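Local coordinates for xylulokinase (Brucella ovis, PDB 5VM1), which probably phosphorylates D-xylulose at the expense of ATP, giving D-xylulose 5-phosphate and ADP, as a member of the FGGY carbohydrate kinase family, at residues S321-P333 with R407-L419. Residues are numbered along the deposited sequence; the frame is centred on the assembly and turned at random.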
loop_
_atom_site.group_PDB
_atom_site.type_symbol
_atom_site.label_atom_id
_atom_site.label_comp_id
_atom_site.label_asym_id
_atom_site.label_seq_id
_atom_site.Cartn_x
_atom_site.Cartn_y
_atom_site.Cartn_z
ATOM N N SER A 321 -25.537 4.865 -5.881
ATOM C CA SER A 321 -26.744 5.685 -6.008
ATOM C C SER A 321 -26.468 7.130 -5.622
ATOM O O SER A 321 -26.940 8.054 -6.292
ATOM C CB SER A 321 -27.892 5.136 -5.151
ATOM O OG SER A 321 -28.003 3.728 -5.244
ATOM N N LEU A 322 -25.706 7.353 -4.550
ATOM C CA LEU A 322 -25.353 8.722 -4.196
ATOM C C LEU A 322 -24.542 9.373 -5.318
ATOM O O LEU A 322 -24.858 10.489 -5.745
ATOM C CB LEU A 322 -24.585 8.730 -2.866
ATOM C CG LEU A 322 -25.429 8.279 -1.662
ATOM C CD1 LEU A 322 -24.660 8.330 -0.345
ATOM C CD2 LEU A 322 -26.728 9.085 -1.554
ATOM N N ASP A 323 -23.571 8.639 -5.883
ATOM C CA ASP A 323 -22.806 9.137 -7.022
ATOM C C ASP A 323 -23.715 9.344 -8.241
ATOM O O ASP A 323 -23.613 10.364 -8.939
ATOM C CB ASP A 323 -21.664 8.163 -7.341
ATOM C CG ASP A 323 -20.843 8.586 -8.560
ATOM O OD1 ASP A 323 -20.079 9.563 -8.436
ATOM O OD2 ASP A 323 -20.954 7.950 -9.637
ATOM N N ARG A 324 -24.639 8.408 -8.488
ATOM C CA ARG A 324 -25.595 8.593 -9.577
ATOM C C ARG A 324 -26.521 9.788 -9.324
ATOM O O ARG A 324 -26.877 10.507 -10.261
ATOM C CB ARG A 324 -26.403 7.317 -9.797
ATOM C CG ARG A 324 -26.993 7.205 -11.189
ATOM C CD ARG A 324 -28.036 6.077 -11.276
ATOM N NE ARG A 324 -28.844 6.005 -10.065
ATOM C CZ ARG A 324 -29.974 6.681 -9.871
ATOM N NH1 ARG A 324 -30.455 7.480 -10.817
ATOM N NH2 ARG A 324 -30.622 6.555 -8.722
ATOM N N GLU A 325 -26.909 10.034 -8.067
ATOM C CA GLU A 325 -27.792 11.166 -7.778
ATOM C C GLU A 325 -27.069 12.496 -7.955
ATOM O O GLU A 325 -27.647 13.450 -8.478
ATOM C CB GLU A 325 -28.369 11.046 -6.366
ATOM C CG GLU A 325 -29.278 12.210 -5.923
ATOM C CD GLU A 325 -29.797 12.037 -4.495
ATOM O OE1 GLU A 325 -29.040 11.540 -3.633
ATOM O OE2 GLU A 325 -30.980 12.352 -4.240
ATOM N N LEU A 326 -25.794 12.569 -7.554
ATOM C CA LEU A 326 -25.041 13.818 -7.655
ATOM C C LEU A 326 -24.740 14.181 -9.107
ATOM O O LEU A 326 -24.831 15.353 -9.496
ATOM C CB LEU A 326 -23.754 13.689 -6.856
ATOM C CG LEU A 326 -22.900 14.931 -6.704
ATOM C CD1 LEU A 326 -23.697 16.053 -6.058
ATOM C CD2 LEU A 326 -21.674 14.567 -5.871
ATOM N N GLY A 327 -24.396 13.191 -9.928
ATOM C CA GLY A 327 -24.237 13.397 -11.357
ATOM C C GLY A 327 -22.790 13.442 -11.813
ATOM O O GLY A 327 -21.836 13.294 -11.037
ATOM N N GLU A 328 -22.649 13.717 -13.114
ATOM C CA GLU A 328 -21.352 13.768 -13.773
ATOM C C GLU A 328 -20.774 15.177 -13.879
ATOM O O GLU A 328 -19.557 15.313 -14.052
ATOM C CB GLU A 328 -21.457 13.179 -15.195
ATOM C CG GLU A 328 -22.140 11.804 -15.325
ATOM C CD GLU A 328 -21.245 10.629 -14.943
ATOM O OE1 GLU A 328 -20.207 10.394 -15.605
ATOM O OE2 GLU A 328 -21.598 9.924 -13.980
ATOM N N THR A 329 -21.586 16.216 -13.699
ATOM C CA THR A 329 -21.136 17.595 -13.837
ATOM C C THR A 329 -20.704 18.166 -12.485
ATOM O O THR A 329 -21.429 18.050 -11.486
ATOM C CB THR A 329 -22.239 18.454 -14.455
ATOM O OG1 THR A 329 -22.487 18.002 -15.791
ATOM C CG2 THR A 329 -21.824 19.925 -14.490
ATOM N N LEU A 330 -19.492 18.724 -12.445
ATOM C CA LEU A 330 -18.975 19.315 -11.219
ATOM C C LEU A 330 -19.772 20.564 -10.866
ATOM O O LEU A 330 -20.130 21.364 -11.740
ATOM C CB LEU A 330 -17.496 19.667 -11.359
ATOM C CG LEU A 330 -16.730 19.869 -10.039
ATOM C CD1 LEU A 330 -16.482 18.534 -9.337
ATOM C CD2 LEU A 330 -15.416 20.592 -10.240
ATOM N N LYS A 331 -20.083 20.703 -9.582
ATOM C CA LYS A 331 -20.783 21.861 -9.040
ATOM C C LYS A 331 -19.842 22.703 -8.186
ATOM O O LYS A 331 -18.876 22.192 -7.607
ATOM C CB LYS A 331 -21.968 21.416 -8.188
ATOM C CG LYS A 331 -23.036 20.668 -8.953
ATOM C CD LYS A 331 -24.094 20.197 -7.993
ATOM C CE LYS A 331 -25.050 19.206 -8.626
ATOM N NZ LYS A 331 -25.857 18.596 -7.523
ATOM N N ALA A 332 -20.141 23.990 -8.087
ATOM C CA ALA A 332 -19.382 24.841 -7.180
ATOM C C ALA A 332 -19.665 24.411 -5.750
ATOM O O ALA A 332 -20.789 24.026 -5.439
ATOM C CB ALA A 332 -19.753 26.304 -7.343
ATOM N N PRO A 333 -18.668 24.414 -4.874
ATOM C CA PRO A 333 -18.926 23.995 -3.493
ATOM C C PRO A 333 -19.980 24.897 -2.866
ATOM O O PRO A 333 -20.076 26.095 -3.169
ATOM C CB PRO A 333 -17.570 24.153 -2.803
ATOM C CG PRO A 333 -16.568 24.138 -3.913
ATOM C CD PRO A 333 -17.262 24.785 -5.085
ATOM N N ARG A 407 -14.069 5.207 -9.728
ATOM C CA ARG A 407 -15.188 4.962 -10.629
ATOM C C ARG A 407 -16.208 6.090 -10.630
ATOM O O ARG A 407 -17.135 6.052 -11.436
ATOM C CB ARG A 407 -15.868 3.641 -10.271
ATOM C CG ARG A 407 -15.118 2.453 -10.830
ATOM C CD ARG A 407 -15.629 1.159 -10.271
ATOM N NE ARG A 407 -14.891 0.023 -10.807
ATOM C CZ ARG A 407 -14.524 -1.027 -10.077
ATOM N NH1 ARG A 407 -14.819 -1.068 -8.780
ATOM N NH2 ARG A 407 -13.854 -2.030 -10.633
ATOM N N SER A 408 -16.023 7.112 -9.789
ATOM C CA SER A 408 -16.907 8.272 -9.729
ATOM C C SER A 408 -16.321 9.414 -10.564
ATOM O O SER A 408 -15.299 10.005 -10.199
ATOM C CB SER A 408 -17.108 8.716 -8.284
ATOM O OG SER A 408 -17.580 10.043 -8.272
ATOM N N THR A 409 -16.995 9.746 -11.666
ATOM C CA THR A 409 -16.581 10.885 -12.477
ATOM C C THR A 409 -16.604 12.173 -11.657
ATOM O O THR A 409 -15.735 13.040 -11.814
ATOM C CB THR A 409 -17.489 11.012 -13.704
ATOM O OG1 THR A 409 -17.497 9.779 -14.427
ATOM C CG2 THR A 409 -17.002 12.106 -14.610
ATOM N N TYR A 410 -17.595 12.326 -10.782
ATOM C CA TYR A 410 -17.635 13.527 -9.955
ATOM C C TYR A 410 -16.392 13.612 -9.089
ATOM O O TYR A 410 -15.759 14.670 -9.004
ATOM C CB TYR A 410 -18.894 13.557 -9.083
ATOM C CG TYR A 410 -19.215 14.944 -8.578
ATOM C CD1 TYR A 410 -18.490 15.511 -7.538
ATOM C CD2 TYR A 410 -20.230 15.702 -9.173
ATOM C CE1 TYR A 410 -18.767 16.783 -7.093
ATOM C CE2 TYR A 410 -20.519 16.980 -8.731
ATOM C CZ TYR A 410 -19.778 17.519 -7.690
ATOM O OH TYR A 410 -20.043 18.797 -7.246
ATOM N N TRP A 411 -16.023 12.498 -8.446
ATOM C CA TRP A 411 -14.887 12.517 -7.524
ATOM C C TRP A 411 -13.607 12.897 -8.235
ATOM O O TRP A 411 -12.771 13.605 -7.666
ATOM C CB TRP A 411 -14.700 11.164 -6.839
ATOM C CG TRP A 411 -14.337 11.299 -5.395
ATOM C CD1 TRP A 411 -13.889 12.426 -4.756
ATOM C CD2 TRP A 411 -14.482 10.294 -4.385
ATOM N NE1 TRP A 411 -13.720 12.169 -3.410
ATOM C CE2 TRP A 411 -14.082 10.869 -3.160
ATOM C CE3 TRP A 411 -14.899 8.957 -4.400
ATOM C CZ2 TRP A 411 -14.091 10.152 -1.968
ATOM C CZ3 TRP A 411 -14.897 8.252 -3.215
ATOM C CH2 TRP A 411 -14.498 8.845 -2.020
ATOM N N LEU A 412 -13.423 12.409 -9.468
ATOM C CA LEU A 412 -12.204 12.699 -10.221
ATOM C C LEU A 412 -12.135 14.161 -10.627
ATOM O O LEU A 412 -11.063 14.777 -10.547
ATOM C CB LEU A 412 -12.109 11.802 -11.455
ATOM C CG LEU A 412 -12.001 10.318 -11.151
ATOM C CD1 LEU A 412 -11.927 9.551 -12.445
ATOM C CD2 LEU A 412 -10.773 10.062 -10.293
ATOM N N LYS A 413 -13.261 14.727 -11.079
ATOM C CA LYS A 413 -13.284 16.147 -11.420
ATOM C C LYS A 413 -13.065 17.002 -10.178
ATOM O O LYS A 413 -12.384 18.028 -10.233
ATOM C CB LYS A 413 -14.611 16.508 -12.083
ATOM C CG LYS A 413 -14.846 15.813 -13.401
ATOM C CD LYS A 413 -15.875 16.529 -14.235
ATOM C CE LYS A 413 -16.318 15.681 -15.399
ATOM N NZ LYS A 413 -17.481 16.273 -16.079
ATOM N N ALA A 414 -13.603 16.569 -9.040
ATOM C CA ALA A 414 -13.377 17.298 -7.800
ATOM C C ALA A 414 -11.906 17.269 -7.394
ATOM O O ALA A 414 -11.350 18.302 -7.004
ATOM C CB ALA A 414 -14.255 16.728 -6.689
ATOM N N ILE A 415 -11.254 16.104 -7.482
ATOM C CA ILE A 415 -9.847 16.005 -7.077
ATOM C C ILE A 415 -8.944 16.803 -8.025
ATOM O O ILE A 415 -8.016 17.493 -7.585
ATOM C CB ILE A 415 -9.431 14.522 -6.984
ATOM C CG1 ILE A 415 -10.300 13.811 -5.942
ATOM C CG2 ILE A 415 -7.975 14.394 -6.613
ATOM C CD1 ILE A 415 -10.222 12.286 -5.962
ATOM N N ALA A 416 -9.216 16.745 -9.334
ATOM C CA ALA A 416 -8.428 17.522 -10.289
ATOM C C ALA A 416 -8.595 19.017 -10.056
ATOM O O ALA A 416 -7.626 19.783 -10.127
ATOM C CB ALA A 416 -8.818 17.167 -11.727
ATOM N N THR A 417 -9.820 19.463 -9.813
ATOM C CA THR A 417 -9.987 20.888 -9.607
ATOM C C THR A 417 -9.420 21.337 -8.261
ATOM O O THR A 417 -8.911 22.464 -8.142
ATOM C CB THR A 417 -11.459 21.245 -9.787
ATOM O OG1 THR A 417 -11.847 20.867 -11.121
ATOM C CG2 THR A 417 -11.720 22.750 -9.538
ATOM N N ALA A 418 -9.441 20.460 -7.257
ATOM C CA ALA A 418 -8.875 20.833 -5.972
ATOM C C ALA A 418 -7.352 20.945 -6.047
ATOM O O ALA A 418 -6.761 21.809 -5.391
ATOM C CB ALA A 418 -9.319 19.844 -4.892
ATOM N N LEU A 419 -6.698 20.079 -6.837
ATOM C CA LEU A 419 -5.242 20.073 -6.988
ATOM C C LEU A 419 -4.749 20.933 -8.134
ATOM O O LEU A 419 -3.575 21.312 -8.145
ATOM C CB LEU A 419 -4.735 18.652 -7.256
ATOM C CG LEU A 419 -5.196 17.543 -6.311
ATOM C CD1 LEU A 419 -4.639 16.240 -6.784
ATOM C CD2 LEU A 419 -4.781 17.789 -4.861
HETATM O O HOH W 1 -18.082 19.251 -14.551
#
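Tyr-410, in the first turn of helix 409-419, is clamped between two leucines of 321-333, in a packing contact of the C-terminal FGGY domain, away from the predicted catalytic and substrate residues. Leu-326, from the end of helix 319-326, sets CD2 almost squarely over one face of the phenol, 3.6 Å from the ring centroid. Leu-330, from the loop that follows, lays CD1 off-centre over the opposite face; the same methyl also rests on Ala-414. With CG anti to the backbone N (chi1 -161°), the tyrosine reaches out from its helix into the bend of the chain, where its OH accepts a bond from Lys-331 N at 3.0 Å. Packing on both faces and the bonded hydroxyl should limit the ring's freedom; Gly-327 O lies at its edge.

Polar links tie the start of helix 409-419 to 321-333. OG of Ser-408, the N-cap, accepts from Trp-411 N and donates its hydrogen to Asp-323 OD1, approaching well out of the carboxylate plane. Thr-409 OG1 likewise donates to Glu-328 OE1 (3.0 Å). Further along, the extended Lys-413 brings NZ to Glu-328 O at 3.1 Å.

The axes of 321-326 and 409-419 stay 10.4 Å apart at 68°, joined by side chains and the following loop. Helix 367-390 adds Gln-372 against Tyr-410 and Ser-368 against Leu-326, while Tyr-473 of helix 470-488 packs on Leu-330, Ala-414 and Thr-417; beyond helix 409-419 the chain continues into strand 423-426.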